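Local coordinates for BAG family molecular chaperone regulator 1 (Arabidopsis thaliana, PDB 4HWC), which probably acts as a co-chaperone in programmed cell death and stress responses, its BAG domain binding the ATPase domain of HSP70/HSC70 chaperones, at residues Glu46-Glu51 with Asn77-Leu82. Numbering follows the deposited sequence.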
ATOM      1  N   GLU A  46      -5.954   4.900  -3.897  1.00 20.61           N
ATOM      2  CA  GLU A  46      -5.514   5.063  -5.263  1.00 20.35           C
ATOM      3  C   GLU A  46      -4.012   5.190  -5.451  1.00 21.13           C
ATOM      4  O   GLU A  46      -3.484   4.745  -6.463  1.00 22.25           O
ATOM      5  CB  GLU A  46      -6.342   6.176  -5.952  1.00 24.59           C
ATOM      6  CG  GLU A  46      -7.544   5.490  -6.666  1.00 30.31           C
ATOM      7  CD  GLU A  46      -8.659   6.353  -7.199  1.00 37.31           C
ATOM      8  OE1 GLU A  46      -9.788   5.820  -7.247  1.00 34.79           O
ATOM      9  OE2 GLU A  46      -8.442   7.515  -7.564  1.00 40.14           O
ATOM     10  N   LEU A  47      -3.300   5.746  -4.474  1.00 14.74           N
ATOM     11  CA  LEU A  47      -1.846   5.814  -4.584  1.00 16.40           C
ATOM     12  C   LEU A  47      -1.294   4.393  -4.479  1.00 16.83           C
ATOM     13  O   LEU A  47      -0.294   4.069  -5.124  1.00 16.54           O
ATOM     14  CB  LEU A  47      -1.211   6.678  -3.479  1.00 15.68           C
ATOM     15  CG  LEU A  47      -1.389   8.191  -3.604  1.00 18.18           C
ATOM     16  CD1 LEU A  47      -0.732   8.886  -2.422  1.00 20.47           C
ATOM     17  CD2 LEU A  47      -0.787   8.667  -4.914  1.00 19.67           C
ATOM     18  N   LEU A  48      -1.943   3.554  -3.670  1.00 12.18           N
ATOM     19  CA  LEU A  48      -1.515   2.162  -3.515  1.00 12.99           C
ATOM     20  C   LEU A  48      -1.769   1.376  -4.798  1.00 13.09           C
ATOM     21  O   LEU A  48      -0.967   0.522  -5.178  1.00 14.38           O
ATOM     22  CB  LEU A  48      -2.248   1.495  -2.343  1.00 11.78           C
ATOM     23  CG  LEU A  48      -1.803   1.944  -0.943  1.00 10.80           C
ATOM     24  CD1 LEU A  48      -2.858   1.546   0.071  1.00 11.38           C
ATOM     25  CD2 LEU A  48      -0.456   1.310  -0.586  1.00  9.43           C
ATOM     26  N   MET A  49      -2.885   1.656  -5.464  1.00 13.56           N
ATOM     27  CA  MET A  49      -3.190   0.953  -6.705  1.00 14.31           C
ATOM     28  C   MET A  49      -2.166   1.297  -7.776  1.00 20.14           C
ATOM     29  O   MET A  49      -1.850   0.458  -8.631  1.00 20.49           O
ATOM     30  CB  MET A  49      -4.600   1.292  -7.189  1.00 18.55           C
ATOM     31  CG  MET A  49      -5.694   0.823  -6.253  1.00 17.43           C
ATOM     32  SD  MET A  49      -5.617  -0.957  -5.937  1.00 21.33           S
ATOM     33  CE  MET A  49      -6.151  -1.583  -7.547  1.00 15.99           C
ATOM     34  N   ASN A  50      -1.648   2.525  -7.732  1.00 19.53           N
ATOM     35  CA  ASN A  50      -0.642   2.958  -8.695  1.00 23.99           C
ATOM     36  C   ASN A  50       0.651   2.187  -8.474  1.00 25.01           C
ATOM     37  O   ASN A  50       1.372   1.878  -9.426  1.00 24.75           O
ATOM     38  CB  ASN A  50      -0.374   4.464  -8.581  1.00 23.67           C
ATOM     39  CG  ASN A  50      -1.375   5.294  -9.365  1.00 28.53           C
ATOM     40  OD1 ASN A  50      -2.055   4.785 -10.262  1.00 32.04           O
ATOM     41  ND2 ASN A  50      -1.460   6.586  -9.042  1.00 25.07           N
ATOM     42  N   GLU A  51       0.950   1.883  -7.213  1.00 15.95           N
ATOM     43  CA  GLU A  51       2.147   1.112  -6.904  1.00 19.06           C
ATOM     44  C   GLU A  51       1.917  -0.338  -7.340  1.00 17.68           C
ATOM     45  O   GLU A  51       2.852  -1.025  -7.752  1.00 18.64           O
ATOM     46  CB  GLU A  51       2.460   1.172  -5.403  1.00 17.64           C
ATOM     47  CG  GLU A  51       2.797   2.572  -4.900  1.00 16.15           C
ATOM     48  CD  GLU A  51       3.968   3.200  -5.653  1.00 24.40           C
ATOM     49  OE1 GLU A  51       5.089   2.638  -5.605  1.00 24.24           O
ATOM     50  OE2 GLU A  51       3.767   4.255  -6.294  1.00 24.20           O
ATOM     51  N   ASN A  77      -2.690  -6.076   1.167  1.00 15.96           N
ATOM     52  CA  ASN A  77      -3.069  -6.042   2.574  1.00 15.15           C
ATOM     53  C   ASN A  77      -3.492  -4.642   2.996  1.00 16.12           C
ATOM     54  O   ASN A  77      -4.478  -4.487   3.706  1.00 14.71           O
ATOM     55  CB  ASN A  77      -1.910  -6.505   3.475  1.00 15.11           C
ATOM     56  CG  ASN A  77      -1.687  -8.004   3.426  1.00 18.10           C
ATOM     57  OD1 ASN A  77      -2.499  -8.749   2.887  1.00 17.68           O
ATOM     58  ND2 ASN A  77      -0.578  -8.453   4.005  1.00 20.82           N
ATOM     59  N   TYR A  78      -2.742  -3.624   2.576  1.00 11.16           N
ATOM     60  CA  TYR A  78      -3.088  -2.252   2.945  1.00 12.79           C
ATOM     61  C   TYR A  78      -4.401  -1.814   2.309  1.00 14.41           C
ATOM     62  O   TYR A  78      -5.208  -1.145   2.949  1.00 12.38           O
ATOM     63  CB  TYR A  78      -1.984  -1.275   2.542  1.00 10.73           C
ATOM     64  CG  TYR A  78      -0.733  -1.354   3.391  1.00 12.92           C
ATOM     65  CD1 TYR A  78      -0.804  -1.436   4.784  1.00 14.95           C
ATOM     66  CD2 TYR A  78       0.521  -1.272   2.804  1.00 14.28           C
ATOM     67  CE1 TYR A  78       0.365  -1.444   5.567  1.00 17.31           C
ATOM     68  CE2 TYR A  78       1.681  -1.278   3.568  1.00 18.72           C
ATOM     69  CZ  TYR A  78       1.598  -1.356   4.943  1.00 18.04           C
ATOM     70  OH  TYR A  78       2.766  -1.348   5.671  1.00 20.70           O
ATOM     71  N   VAL A  79      -4.624  -2.180   1.051  1.00 12.32           N
ATOM     72  CA  VAL A  79      -5.878  -1.800   0.406  1.00 12.28           C
ATOM     73  C   VAL A  79      -7.032  -2.492   1.136  1.00 13.41           C
ATOM     74  O   VAL A  79      -8.098  -1.911   1.335  1.00 14.34           O
ATOM     75  CB  VAL A  79      -5.880  -2.177  -1.099  1.00 12.89           C
ATOM     76  CG1 VAL A  79      -7.259  -1.901  -1.710  1.00 16.72           C
ATOM     77  CG2 VAL A  79      -4.834  -1.352  -1.830  1.00 14.94           C
ATOM     78  N   GLU A  80      -6.801  -3.731   1.552  1.00 25.49           N
ATOM     79  CA  GLU A  80      -7.802  -4.505   2.279  1.00 25.72           C
ATOM     80  C   GLU A  80      -8.141  -3.789   3.587  1.00 27.80           C
ATOM     81  O   GLU A  80      -9.304  -3.677   3.969  1.00 29.02           O
ATOM     82  CB  GLU A  80      -7.249  -5.900   2.574  1.00 29.87           C
ATOM     83  CG  GLU A  80      -8.177  -6.816   3.354  1.00 29.51           C
ATOM     84  CD  GLU A  80      -7.558  -8.186   3.575  1.00 29.66           C
ATOM     85  OE1 GLU A  80      -8.303  -9.136   3.873  1.00 29.44           O
ATOM     86  OE2 GLU A  80      -6.317  -8.310   3.449  1.00 30.05           O
ATOM     87  N   THR A  81      -7.109  -3.311   4.270  1.00 16.45           N
ATOM     88  CA  THR A  81      -7.286  -2.587   5.524  1.00 13.55           C
ATOM     89  C   THR A  81      -8.049  -1.285   5.282  1.00 15.98           C
ATOM     90  O   THR A  81      -8.959  -0.937   6.042  1.00 17.21           O
ATOM     91  CB  THR A  81      -5.915  -2.278   6.157  1.00 15.45           C
ATOM     92  OG1 THR A  81      -5.277  -3.511   6.515  1.00 14.14           O
ATOM     93  CG2 THR A  81      -6.063  -1.407   7.401  1.00 18.93           C
ATOM     94  N   LEU A  82      -7.690  -0.569   4.222  1.00 13.55           N
ATOM     95  CA  LEU A  82      -8.350   0.694   3.904  1.00 13.47           C
ATOM     96  C   LEU A  82      -9.807   0.509   3.485  1.00 20.58           C
ATOM     97  O   LEU A  82     -10.659   1.343   3.803  1.00 17.99           O
ATOM     98  CB  LEU A  82      -7.595   1.431   2.800  1.00 15.48           C
ATOM     99  CG  LEU A  82      -6.225   2.031   3.132  1.00 15.99           C
ATOM    100  CD1 LEU A  82      -5.628   2.646   1.873  1.00 20.69           C
ATOM    101  CD2 LEU A  82      -6.369   3.091   4.211  1.00 22.96           C
TER
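L48 and V79 form the nearest CA pair of 46-51 and 77-82, at 7.1 Å. The short axes of these segments, on helices 38-55 and 62-88, run nearly antiparallel, at 160°, and come within 10.0 Å, with the gap bridged by apolar side chains. L48 buries the largest area of any residue here and takes part in three of the four residue pairs. Its CG lies anti to the carbonyl carbon (chi1 -73°), and beyond it CD1 is bordered by Y78 CB, V79 CG2 and L82 CD1. L48 CD1 meets L82 CD1 tip to tip at 3.5 Å, tighter than usual van der Waals contact, and L48 CD1 also rests 3.9 Å from Y78 CB, the two side chains crossing at about a right angle. Y78 turns its CB toward 46-51, while its ring leads away from that segment, with L48 CD2 oblique to it. V79 touches through one branch: CG2 lies 3.9 Å from L48 CB. M49 SD lies 4.2 Å from the same V79 CG2, the M49 and V79 side chains crossing at about a right angle; this pair, both partly exposed, lies at the margin. L48 also touches L19 of helix 5-31, and L82 extends the contact with helix 38-55 at L41, V44 and I45. No hydrogen bond or salt bridge crosses between the segments; hydrophobic burial, 194 Å² in total, therefore joins the second and third helices of this three-helix BAG domain here.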